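PDB 3NL9: putative NTP pyrophosphohydrolase from Exiguobacterium sibiricum 255-15, which probably hydrolyses nucleoside triphosphates to the monophosphate and pyrophosphate, as an all-alpha enzyme of the phosphoribosyl-ATP pyrophosphohydrolase family. Local coordinates for the interface of chains A and B. Sequence-based numbering; all coordinates share one arbitrary frame. Chains: chain A/B, putative NTP pyrophosphohydrolase.

The interface of chains A and B. Residues chain A 44-45, 48-49; chain B 97-98, 101.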
loop_
_atom_site.group_PDB
_atom_site.type_symbol
_atom_site.label_atom_id
_atom_site.label_comp_id
_atom_site.label_asym_id
_atom_site.label_seq_id
_atom_site.Cartn_x
_atom_site.Cartn_y
_atom_site.Cartn_z
ATOM N N GLU A 44 -6.194 -6.015 2.986
ATOM C CA GLU A 44 -6.039 -6.230 1.545
ATOM C C GLU A 44 -4.611 -6.643 1.154
ATOM O O GLU A 44 -4.424 -7.700 0.553
ATOM C CB GLU A 44 -6.526 -4.988 0.795
ATOM C CG GLU A 44 -8.018 -4.742 1.006
ATOM C CD GLU A 44 -8.904 -5.727 0.232
ATOM O OE1 GLU A 44 -8.406 -6.440 -0.684
ATOM O OE2 GLU A 44 -10.099 -5.821 0.564
ATOM N N ALA A 45 -3.606 -5.858 1.530
ATOM C CA ALA A 45 -2.216 -6.121 1.062
ATOM C C ALA A 45 -1.626 -7.397 1.662
ATOM O O ALA A 45 -0.708 -7.982 1.070
ATOM C CB ALA A 45 -1.303 -4.966 1.392
ATOM N N GLU A 48 -6.014 -10.708 2.194
ATOM C CA GLU A 48 -6.671 -11.084 0.923
ATOM C C GLU A 48 -5.650 -11.467 -0.133
ATOM O O GLU A 48 -5.850 -12.436 -0.853
ATOM C CB GLU A 48 -7.556 -9.949 0.338
ATOM C CG GLU A 48 -8.686 -9.532 1.221
ATOM C CD GLU A 48 -9.870 -10.511 1.193
ATOM O OE1 GLU A 48 -9.997 -11.292 0.216
ATOM O OE2 GLU A 48 -10.678 -10.472 2.151
ATOM N N PHE A 49 -4.563 -10.695 -0.227
ATOM C CA PHE A 49 -3.475 -10.985 -1.175
ATOM C C PHE A 49 -2.882 -12.402 -0.950
ATOM O O PHE A 49 -2.625 -13.164 -1.925
ATOM C CB PHE A 49 -2.405 -9.892 -1.040
ATOM C CG PHE A 49 -1.191 -10.114 -1.856
ATOM C CD1 PHE A 49 -1.189 -9.819 -3.210
ATOM C CD2 PHE A 49 -0.032 -10.633 -1.279
ATOM C CE1 PHE A 49 -0.042 -10.031 -3.977
ATOM C CE2 PHE A 49 1.114 -10.863 -2.051
ATOM C CZ PHE A 49 1.104 -10.573 -3.389
ATOM N N ALA B 97 -6.628 -7.427 -4.769
ATOM C CA ALA B 97 -6.147 -7.063 -3.423
ATOM C C ALA B 97 -5.141 -5.885 -3.480
ATOM O O ALA B 97 -5.177 -4.982 -2.663
ATOM C CB ALA B 97 -5.525 -8.263 -2.768
ATOM N N LEU B 98 -4.249 -5.917 -4.457
ATOM C CA LEU B 98 -3.218 -4.891 -4.603
ATOM C C LEU B 98 -3.878 -3.534 -4.923
ATOM O O LEU B 98 -3.438 -2.486 -4.436
ATOM C CB LEU B 98 -2.192 -5.285 -5.677
ATOM C CG LEU B 98 -1.183 -6.379 -5.294
ATOM C CD1 LEU B 98 -0.313 -6.722 -6.475
ATOM C CD2 LEU B 98 -0.330 -6.032 -4.066
ATOM N N ALA B 101 -5.490 -2.175 -1.737
ATOM C CA ALA B 101 -4.393 -1.747 -0.868
ATOM C C ALA B 101 -3.875 -0.351 -1.304
ATOM O O ALA B 101 -3.758 0.570 -0.493
ATOM C CB ALA B 101 -3.223 -2.802 -0.883
#
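With CG anti to the backbone N (chi1 175°), A:Phe49 extends its ring alongside the partner helix, and B:Leu98, its CG anti to the carbonyl carbon (chi1 -75°), directs its branch towards that ring. The helices, A 31-52 and B 87-112, belong to the all-alpha NTP pyrophosphohydrolase fold of the PRA-PH family and form part of the two-fold interface of the deposited pair, probably the biological dimer. B:Leu98 CD2 sits above and outside the CD1-CE1 edge of A:Phe49, 4.0 Å from CD1, without covering the face; the side chains meet at a slant. An alanine in place of B:Leu98 would probably leave this edge of A:Phe49 without its aliphatic neighbour and open a gap between the helices.

Small residues let the backbones come close. The B:Ala97 methyl sits against the main chain of helix A, with CB 3.5 Å from A:Glu44 O and 3.6 Å from A:Phe49 N, and chain A buries 56 Å² of B:Ala97. One turn on, the tip of the B:Ala101 methyl meets the flank of the A:Ala45 methyl, CB to CB 3.7 Å, and B:Ala101 CB also lies 3.9 Å from A:Ala45 N. No polar bond crosses this patch, so apolar fit carries it.

A:Glu44, bent at chi2 (-74°), brings OE1 to 3.6 Å from B:Ala97 CA. A:Glu48 touches more lightly, its CB 4.1 Å from B:Ala97 CB. Four residues apart on one helix, these glutamates probably belong to the acidic cluster that binds magnesium in this superfamily; the contact alone does not show that role.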